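Local atomic coordinates of maleylacetate reductase (Agrobacterium tumefaciens, PDB entry 3HL0), a protein that catalyses the NADH-dependent reduction of maleylacetate to 3-oxoadipate, most likely as a step in the catabolism of gamma-resorcylate. Residues A[34-40]-A[88-94]; A[112-118]-A[146-152]. All coordinates share one frame. Residue numbers count along the deposited sequence, not the author numbering.

Contact 1 (A[34-40]-A[88-94]); sequences LSRALVL and ADCVVSL
Strands 37-40 and 90-94 run parallel, the axes of these short segments 4.5 Å apart at closest approach and inclined by 24°, with Ala37 opposite Cys90, Leu38 opposite Val91, Val39 opposite Val92 and Leu40 opposite Ser93 (CA to CA 4.6-5.0 Å). The parallel ladder climbs from Asp89 N to Arg36 O (2.8 Å), through Leu38 N to Cys90 O (2.9 Å), Val92 N to Leu38 O (2.9 Å) and Leu40 N to Val92 O (2.8 Å), up to Leu94 N to Leu40 O (3.0 Å). These are neighbouring strands of a Rossmann-like nucleotide-binding sheet. On one face Ala37 CB packs against Val92 CG2 (3.7 Å) and Cys90 SG (3.8 Å), with helix 46-56 against Val39 and Val92. On the other, Leu40 (m,t) sets CD1 3.8 Å from Val91 CB, and Leu38 CB lies 3.9 Å from Ala88 CB; Tyr83 of helix 73-85 touches Leu38, Ala88 and Val91. At the start of the ladder, Asp89, with chi1 p, turns its carboxylate to loop residues 35 and 36: OD2 accepts from Ser35 N (2.9 Å) and OD1 from Arg36 N (2.9 Å). One acidic side chain thus satisfies two consecutive backbone amides, extending the interstrand bonding beyond the regular sheet.

Contact 2 (A[112-118]-A[146-152]); sequences AAQIVIP and ILPEVVI. With CA (calcium ion), chain C.
Apolar side chains fill the middle of this contact, a pair of neighbouring parallel strands in the Rossmann-like domain of an iron-containing alcohol dehydrogenase family member. Ile115 (m,t) and Val150 (t) share one face, CG1 of the former 4.0 Å from CB of the latter, and Ile115 CG2 reaches Ile152 CD1 at 3.8 Å; helix 25-31 packs here through Glu28 and Ile29. The opposite face carries Val116 (t) and Val151 (t): Val116 CG2 meets Pro148 CB at 3.5 Å, and Pro118 CG lies 3.7 Å from Val151 CG1, while Thr100 of helix 97-110 touches Val116. Strands 113-118 and 150-152 approach to 4.6 Å between axes, at 21°, with Ile115 paired to Val150 (CA to CA 4.7 Å) and Val116 to Val151 (4.8 Å). Their ladder comprises Val150 N to Gln114 O (3.1 Å), Val116 N to Val150 O (2.9 Å) and Ile152 N to Val116 O (2.8 Å).

Past its N-terminal end, side chains take over the bonding. Gln114 (m,t) donates from NE2 to Ile146 O (2.9 Å), while Gln114 N donates to Glu149 OE1 (2.8 Å). The chi1 m, chi2 p conformation of Glu149 lets its two oxygens divide the work, for OE2 binds calcium at 2.4 Å. Five waters complete the six ligands of the ion. One, 2.5 Å from the calcium, donates to Ala112 O (2.7 Å) and Glu149 OE1 (2.7 Å) and accepts from Gln114 NE2 at 3.1 Å.

Overall arrangement
Both contacts belong to one six-stranded parallel sheet and lie about 10 Å apart between centres, in series along the chain. Strands 90-95 and 113-118 are the adjoining members: Ser93 N lies 2.9 Å from Ile115 O and Ser93 O 2.8 Å from Ile117 N, probable hydrogen bonds that make the four segments continuous across the sheet in the order 146-152, 112-118, 88-94, 34-40. Leu94 CD1 also packs on Ile117 CG2 at 3.6 Å. Both contacts come near the cofactor: the Leu94 side chain is about 8 Å from bound NAD and about 4 Å from those of NAD-binding Thr119 and Leu157, and that of Ile146 is about 7 Å from NAD. Calcium sits about 9 Å from the Val91 side chain.

Contact 1 (A[34-40]-A[88-94])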
ATOM      1  N   LEU A  34     -19.699   3.767 -28.208  1.00 15.97           N
ATOM      2  CA  LEU A  34     -18.727   4.775 -27.780  1.00 14.89           C
ATOM      3  C   LEU A  34     -17.398   4.625 -28.528  1.00 14.42           C
ATOM      4  O   LEU A  34     -17.190   3.640 -29.254  1.00 14.47           O
ATOM      5  CB  LEU A  34     -18.506   4.637 -26.251  1.00 14.19           C
ATOM      6  CG  LEU A  34     -19.801   4.787 -25.438  1.00 13.93           C
ATOM      7  CD1 LEU A  34     -19.528   4.565 -23.951  1.00 12.59           C
ATOM      8  CD2 LEU A  34     -20.505   6.122 -25.689  1.00 13.65           C
ATOM      9  N   SER A  35     -16.489   5.585 -28.362  1.00 13.33           N
ATOM     10  CA  SER A  35     -15.285   5.581 -29.194  1.00 13.62           C
ATOM     11  C   SER A  35     -14.024   6.221 -28.582  1.00 13.55           C
ATOM     12  O   SER A  35     -12.979   6.243 -29.218  1.00 13.35           O
ATOM     13  CB  SER A  35     -15.590   6.191 -30.586  1.00 13.31           C
ATOM     14  OG  SER A  35     -15.777   7.598 -30.498  1.00 15.21           O
ATOM     15  N   ARG A  36     -14.114   6.725 -27.351  1.00 12.96           N
ATOM     16  CA  ARG A  36     -13.028   7.528 -26.777  1.00 12.80           C
ATOM     17  C   ARG A  36     -12.833   7.241 -25.282  1.00 12.36           C
ATOM     18  O   ARG A  36     -13.377   7.924 -24.407  1.00 12.78           O
ATOM     19  CB  ARG A  36     -13.265   9.031 -27.027  1.00 12.72           C
ATOM     20  CG  ARG A  36     -13.217   9.470 -28.523  1.00 17.40           C
ATOM     21  CD  ARG A  36     -11.799   9.366 -29.131  1.00 23.07           C
ATOM     22  NE  ARG A  36     -10.969  10.542 -28.822  1.00 28.21           N
ATOM     23  CZ  ARG A  36      -9.634  10.559 -28.824  1.00 30.09           C
ATOM     24  NH1 ARG A  36      -8.926   9.468 -29.118  1.00 31.41           N
ATOM     25  NH2 ARG A  36      -8.996  11.680 -28.512  1.00 30.59           N
ATOM     26  N   ALA A  37     -12.060   6.207 -24.985  1.00 11.10           N
ATOM     27  CA  ALA A  37     -11.897   5.774 -23.591  1.00 10.86           C
ATOM     28  C   ALA A  37     -10.775   6.476 -22.861  1.00 10.96           C
ATOM     29  O   ALA A  37      -9.686   6.622 -23.390  1.00 10.55           O
ATOM     30  CB  ALA A  37     -11.647   4.266 -23.527  1.00 11.69           C
ATOM     31  N   LEU A  38     -11.021   6.888 -21.620  1.00  9.78           N
ATOM     32  CA  LEU A  38      -9.922   7.301 -20.753  1.00  9.70           C
ATOM     33  C   LEU A  38      -9.553   6.098 -19.870  1.00  8.90           C
ATOM     34  O   LEU A  38     -10.387   5.622 -19.084  1.00  8.89           O
ATOM     35  CB  LEU A  38     -10.322   8.521 -19.904  1.00  8.61           C
ATOM     36  CG  LEU A  38      -9.291   9.037 -18.885  1.00  9.55           C
ATOM     37  CD1 LEU A  38      -8.122   9.787 -19.586  1.00 11.38           C
ATOM     38  CD2 LEU A  38      -9.965   9.945 -17.857  1.00  9.31           C
ATOM     39  N   VAL A  39      -8.333   5.579 -20.038  1.00  8.71           N
ATOM     40  CA  VAL A  39      -7.920   4.392 -19.270  1.00  8.67           C
ATOM     41  C   VAL A  39      -7.394   4.851 -17.902  1.00  8.88           C
ATOM     42  O   VAL A  39      -6.587   5.792 -17.833  1.00  9.89           O
ATOM     43  CB  VAL A  39      -6.823   3.583 -20.031  1.00  8.97           C
ATOM     44  CG1 VAL A  39      -6.476   2.283 -19.246  1.00 10.90           C
ATOM     45  CG2 VAL A  39      -7.285   3.225 -21.428  1.00  9.91           C
ATOM     46  N   LEU A  40      -7.830   4.200 -16.826  1.00  8.99           N
ATOM     47  CA  LEU A  40      -7.480   4.616 -15.479  1.00  8.02           C
ATOM     48  C   LEU A  40      -6.629   3.553 -14.770  1.00  9.92           C
ATOM     49  O   LEU A  40      -6.847   2.351 -14.943  1.00 10.42           O
ATOM     50  CB  LEU A  40      -8.776   4.791 -14.655  1.00  8.83           C
ATOM     51  CG  LEU A  40      -9.832   5.723 -15.227  1.00  8.11           C
ATOM     52  CD1 LEU A  40     -11.016   5.648 -14.261  1.00  7.79           C
ATOM     53  CD2 LEU A  40      -9.301   7.153 -15.373  1.00  8.73           C
ATOM     54  N   ALA A  88     -13.171  12.214 -23.819  1.00 11.20           N
ATOM     55  CA  ALA A  88     -13.573  10.862 -23.544  1.00 10.69           C
ATOM     56  C   ALA A  88     -15.084  10.710 -23.441  1.00 11.31           C
ATOM     57  O   ALA A  88     -15.810  11.654 -23.070  1.00 11.87           O
ATOM     58  CB  ALA A  88     -12.887  10.360 -22.254  1.00 11.54           C
ATOM     59  N   ASP A  89     -15.578   9.518 -23.760  1.00 11.28           N
ATOM     60  CA  ASP A  89     -17.006   9.214 -23.570  1.00 11.65           C
ATOM     61  C   ASP A  89     -17.199   8.011 -22.658  1.00 11.33           C
ATOM     62  O   ASP A  89     -18.333   7.591 -22.362  1.00 11.89           O
ATOM     63  CB  ASP A  89     -17.751   9.059 -24.928  1.00 11.55           C
ATOM     64  CG  ASP A  89     -17.136   8.008 -25.838  1.00 15.08           C
ATOM     65  OD1 ASP A  89     -16.224   7.263 -25.399  1.00 14.51           O
ATOM     66  OD2 ASP A  89     -17.549   7.931 -27.027  1.00 17.54           O
ATOM     67  N   CYS A  90     -16.088   7.470 -22.142  1.00 11.60           N
ATOM     68  CA  CYS A  90     -16.152   6.413 -21.142  1.00 10.48           C
ATOM     69  C   CYS A  90     -14.818   6.301 -20.406  1.00  9.45           C
ATOM     70  O   CYS A  90     -13.824   6.894 -20.815  1.00  9.74           O
ATOM     71  CB  CYS A  90     -16.503   5.062 -21.791  1.00 11.08           C
ATOM     72  SG  CYS A  90     -15.408   4.514 -23.127  1.00 14.35           S
ATOM     73  N   VAL A  91     -14.820   5.541 -19.316  1.00  9.12           N
ATOM     74  CA  VAL A  91     -13.591   5.228 -18.603  1.00  9.63           C
ATOM     75  C   VAL A  91     -13.386   3.739 -18.640  1.00  9.79           C
ATOM     76  O   VAL A  91     -14.355   2.980 -18.645  1.00 10.84           O
ATOM     77  CB  VAL A  91     -13.575   5.740 -17.132  1.00  9.27           C
ATOM     78  CG1 VAL A  91     -13.534   7.298 -17.086  1.00  9.61           C
ATOM     79  CG2 VAL A  91     -14.759   5.178 -16.295  1.00  9.81           C
ATOM     80  N   VAL A  92     -12.123   3.332 -18.721  1.00  8.88           N
ATOM     81  CA  VAL A  92     -11.768   1.920 -18.640  1.00  9.43           C
ATOM     82  C   VAL A  92     -10.901   1.836 -17.389  1.00  9.51           C
ATOM     83  O   VAL A  92      -9.803   2.337 -17.371  1.00  9.54           O
ATOM     84  CB  VAL A  92     -11.005   1.444 -19.892  1.00  9.12           C
ATOM     85  CG1 VAL A  92     -10.505   0.027 -19.662  1.00  9.69           C
ATOM     86  CG2 VAL A  92     -11.921   1.482 -21.170  1.00 11.30           C
ATOM     87  N   SER A  93     -11.435   1.208 -16.347  1.00  9.07           N
ATOM     88  CA  SER A  93     -10.762   1.198 -15.054  1.00 10.33           C
ATOM     89  C   SER A  93     -10.001  -0.094 -14.924  1.00 10.87           C
ATOM     90  O   SER A  93     -10.612  -1.139 -14.770  1.00 11.76           O
ATOM     91  CB  SER A  93     -11.793   1.273 -13.937  1.00 11.88           C
ATOM     92  OG  SER A  93     -12.571   2.459 -14.114  1.00 13.30           O
ATOM     93  N   LEU A  94      -8.673  -0.035 -14.972  1.00 10.34           N
ATOM     94  CA  LEU A  94      -7.847  -1.259 -14.940  1.00 10.91           C
ATOM     95  C   LEU A  94      -7.142  -1.324 -13.587  1.00 10.82           C
ATOM     96  O   LEU A  94      -6.212  -0.529 -13.322  1.00 11.51           O
ATOM     97  CB  LEU A  94      -6.829  -1.195 -16.078  1.00 11.06           C
ATOM     98  CG  LEU A  94      -5.819  -2.344 -16.096  1.00 12.76           C
ATOM     99  CD1 LEU A  94      -6.467  -3.665 -16.400  1.00 16.31           C
ATOM    100  CD2 LEU A  94      -4.761  -2.000 -17.155  1.00 16.78           C
TER

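Contact 2 (A[112-118]-A[146-152])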
ATOM      1  N   ALA A 112     -20.034   9.383 -17.379  1.00 15.30           N
ATOM      2  CA  ALA A 112     -19.203   8.492 -18.216  1.00 13.87           C
ATOM      3  C   ALA A 112     -19.715   7.067 -18.073  1.00 13.54           C
ATOM      4  O   ALA A 112     -20.011   6.624 -16.947  1.00 14.05           O
ATOM      5  CB  ALA A 112     -17.743   8.536 -17.733  1.00 13.37           C
ATOM      6  N   ALA A 113     -19.763   6.320 -19.176  1.00 11.75           N
ATOM      7  CA  ALA A 113     -19.970   4.880 -19.046  1.00 10.36           C
ATOM      8  C   ALA A 113     -18.667   4.273 -18.492  1.00 10.32           C
ATOM      9  O   ALA A 113     -17.577   4.796 -18.761  1.00 10.16           O
ATOM     10  CB  ALA A 113     -20.315   4.258 -20.414  1.00 11.06           C
ATOM     11  N   GLN A 114     -18.784   3.171 -17.755  1.00  9.20           N
ATOM     12  CA  GLN A 114     -17.608   2.491 -17.162  1.00  8.93           C
ATOM     13  C   GLN A 114     -17.442   1.095 -17.710  1.00  9.39           C
ATOM     14  O   GLN A 114     -18.400   0.287 -17.669  1.00 10.88           O
ATOM     15  CB  GLN A 114     -17.804   2.347 -15.652  1.00  8.76           C
ATOM     16  CG  GLN A 114     -17.953   3.676 -14.908  1.00  8.96           C
ATOM     17  CD  GLN A 114     -18.319   3.438 -13.467  1.00  9.24           C
ATOM     18  OE1 GLN A 114     -17.500   2.990 -12.664  1.00 10.79           O
ATOM     19  NE2 GLN A 114     -19.581   3.716 -13.123  1.00 10.23           N
ATOM     20  N   ILE A 115     -16.229   0.773 -18.161  1.00  8.29           N
ATOM     21  CA  ILE A 115     -15.830  -0.593 -18.436  1.00  9.06           C
ATOM     22  C   ILE A 115     -14.757  -0.879 -17.389  1.00  9.89           C
ATOM     23  O   ILE A 115     -13.735  -0.193 -17.369  1.00  9.75           O
ATOM     24  CB  ILE A 115     -15.261  -0.720 -19.847  1.00  7.87           C
ATOM     25  CG1 ILE A 115     -16.370  -0.496 -20.902  1.00  8.74           C
ATOM     26  CG2 ILE A 115     -14.650  -2.143 -20.070  1.00 11.62           C
ATOM     27  CD1 ILE A 115     -15.785  -0.271 -22.302  1.00 10.52           C
ATOM     28  N   VAL A 116     -15.015  -1.830 -16.505  1.00  8.89           N
ATOM     29  CA  VAL A 116     -14.073  -2.104 -15.412  1.00  9.15           C
ATOM     30  C   VAL A 116     -13.376  -3.397 -15.710  1.00  9.24           C
ATOM     31  O   VAL A 116     -14.020  -4.380 -16.133  1.00  9.65           O
ATOM     32  CB  VAL A 116     -14.816  -2.202 -14.053  1.00  9.96           C
ATOM     33  CG1 VAL A 116     -13.778  -2.428 -12.901  1.00  9.21           C
ATOM     34  CG2 VAL A 116     -15.593  -0.936 -13.812  1.00 12.06           C
ATOM     35  N   ILE A 117     -12.052  -3.394 -15.546  1.00  7.80           N
ATOM     36  CA  ILE A 117     -11.210  -4.580 -15.745  1.00  8.42           C
ATOM     37  C   ILE A 117     -10.551  -4.865 -14.367  1.00  8.79           C
ATOM     38  O   ILE A 117      -9.457  -4.333 -14.048  1.00  9.43           O
ATOM     39  CB  ILE A 117     -10.143  -4.342 -16.845  1.00  9.34           C
ATOM     40  CG1 ILE A 117     -10.809  -3.894 -18.148  1.00  8.99           C
ATOM     41  CG2 ILE A 117      -9.350  -5.677 -17.082  1.00 10.97           C
ATOM     42  CD1 ILE A 117      -9.750  -3.472 -19.186  1.00 12.23           C
ATOM     43  N   PRO A 118     -11.240  -5.658 -13.508  1.00  9.05           N
ATOM     44  CA  PRO A 118     -10.792  -5.809 -12.107  1.00 10.11           C
ATOM     45  C   PRO A 118      -9.559  -6.686 -12.033  1.00 10.66           C
ATOM     46  O   PRO A 118      -9.485  -7.689 -12.722  1.00 11.65           O
ATOM     47  CB  PRO A 118     -11.974  -6.484 -11.391  1.00 10.66           C
ATOM     48  CG  PRO A 118     -13.146  -6.408 -12.340  1.00 12.16           C
ATOM     49  CD  PRO A 118     -12.565  -6.269 -13.762  1.00  8.92           C
ATOM     50  N   ILE A 146     -23.736   4.936 -10.221  1.00 14.54           N
ATOM     51  CA  ILE A 146     -22.367   4.477  -9.851  1.00 13.71           C
ATOM     52  C   ILE A 146     -22.073   3.087 -10.413  1.00 12.10           C
ATOM     53  O   ILE A 146     -20.899   2.745 -10.679  1.00 10.82           O
ATOM     54  CB  ILE A 146     -22.229   4.492  -8.307  1.00 13.41           C
ATOM     55  CG1 ILE A 146     -22.366   5.940  -7.819  1.00 14.06           C
ATOM     56  CG2 ILE A 146     -20.911   3.823  -7.825  1.00 14.69           C
ATOM     57  CD1 ILE A 146     -22.582   6.066  -6.354  1.00 20.75           C
ATOM     58  N   LEU A 147     -23.111   2.250 -10.539  1.00 11.70           N
ATOM     59  CA  LEU A 147     -22.939   0.852 -10.995  1.00 11.10           C
ATOM     60  C   LEU A 147     -22.281   0.775 -12.380  1.00 11.38           C
ATOM     61  O   LEU A 147     -22.832   1.339 -13.356  1.00 11.51           O
ATOM     62  CB  LEU A 147     -24.272   0.097 -11.022  1.00 11.14           C
ATOM     63  CG  LEU A 147     -24.177  -1.391 -11.325  1.00 12.46           C
ATOM     64  CD1 LEU A 147     -23.394  -2.182 -10.251  1.00 13.06           C
ATOM     65  CD2 LEU A 147     -25.607  -1.896 -11.467  1.00 14.30           C
ATOM     66  N   PRO A 148     -21.101   0.111 -12.484  1.00  9.58           N
ATOM     67  CA  PRO A 148     -20.474   0.049 -13.826  1.00 10.28           C
ATOM     68  C   PRO A 148     -21.292  -0.719 -14.887  1.00 10.60           C
ATOM     69  O   PRO A 148     -21.917  -1.746 -14.594  1.00 11.47           O
ATOM     70  CB  PRO A 148     -19.115  -0.644 -13.572  1.00  8.92           C
ATOM     71  CG  PRO A 148     -18.824  -0.288 -12.125  1.00  8.86           C
ATOM     72  CD  PRO A 148     -20.173  -0.344 -11.423  1.00  9.54           C
ATOM     73  N   GLU A 149     -21.259  -0.201 -16.106  1.00 10.50           N
ATOM     74  CA  GLU A 149     -21.977  -0.801 -17.223  1.00 10.47           C
ATOM     75  C   GLU A 149     -21.442  -2.153 -17.647  1.00 10.29           C
ATOM     76  O   GLU A 149     -22.222  -3.036 -18.008  1.00 11.65           O
ATOM     77  CB  GLU A 149     -21.920   0.118 -18.435  1.00 11.24           C
ATOM     78  CG  GLU A 149     -22.901   1.270 -18.391  1.00 12.02           C
ATOM     79  CD  GLU A 149     -22.551   2.365 -17.387  1.00 15.16           C
ATOM     80  OE1 GLU A 149     -21.390   2.478 -16.920  1.00 12.34           O
ATOM     81  OE2 GLU A 149     -23.469   3.133 -17.017  1.00 17.20           O
ATOM     82  N   VAL A 150     -20.113  -2.299 -17.704  1.00  8.81           N
ATOM     83  CA  VAL A 150     -19.528  -3.497 -18.276  1.00  9.47           C
ATOM     84  C   VAL A 150     -18.353  -3.933 -17.394  1.00  8.97           C
ATOM     85  O   VAL A 150     -17.603  -3.080 -16.931  1.00  8.78           O
ATOM     86  CB  VAL A 150     -19.013  -3.242 -19.729  1.00  9.40           C
ATOM     87  CG1 VAL A 150     -18.311  -4.458 -20.272  1.00 11.36           C
ATOM     88  CG2 VAL A 150     -20.151  -2.791 -20.661  1.00 11.11           C
ATOM     89  N   VAL A 151     -18.209  -5.226 -17.145  1.00  7.75           N
ATOM     90  CA  VAL A 151     -17.034  -5.701 -16.414  1.00  7.80           C
ATOM     91  C   VAL A 151     -16.380  -6.774 -17.263  1.00  8.63           C
ATOM     92  O   VAL A 151     -17.081  -7.640 -17.804  1.00  9.39           O
ATOM     93  CB  VAL A 151     -17.466  -6.345 -15.084  1.00  8.00           C
ATOM     94  CG1 VAL A 151     -16.250  -6.849 -14.318  1.00  8.37           C
ATOM     95  CG2 VAL A 151     -18.259  -5.368 -14.245  1.00  8.64           C
ATOM     96  N   ILE A 152     -15.057  -6.660 -17.461  1.00  7.81           N
ATOM     97  CA  ILE A 152     -14.283  -7.658 -18.213  1.00  8.56           C
ATOM     98  C   ILE A 152     -13.373  -8.352 -17.218  1.00  8.37           C
ATOM     99  O   ILE A 152     -12.439  -7.743 -16.692  1.00  9.19           O
ATOM    100  CB  ILE A 152     -13.468  -6.975 -19.346  1.00  9.28           C
ATOM    101  CG1 ILE A 152     -14.437  -6.307 -20.311  1.00 10.46           C
ATOM    102  CG2 ILE A 152     -12.589  -7.985 -20.087  1.00 10.40           C
ATOM    103  CD1 ILE A 152     -13.682  -5.573 -21.452  1.00 13.79           C
TER
HETATM  104 CA    CA C 401     -23.823   5.056 -15.618  1.00 27.24          CA
HETATM  105  O   HOH W   1     -21.310   4.770 -15.459  1.00 14.29           O
HETATM  106  O   HOH W   2     -23.276   6.187 -17.720  1.00 20.74           O
HETATM  107  O   HOH W   3     -10.052  -8.522 -15.316  1.00 10.34           O
HETATM  108  O   HOH W   4     -24.359   3.574 -14.019  1.00 19.66           O
HETATM  109  O   HOH W   5     -23.284   6.986 -14.549  1.00 17.32           O
HETATM  110  O   HOH W   6     -25.769   6.428 -15.646  1.00 34.03           O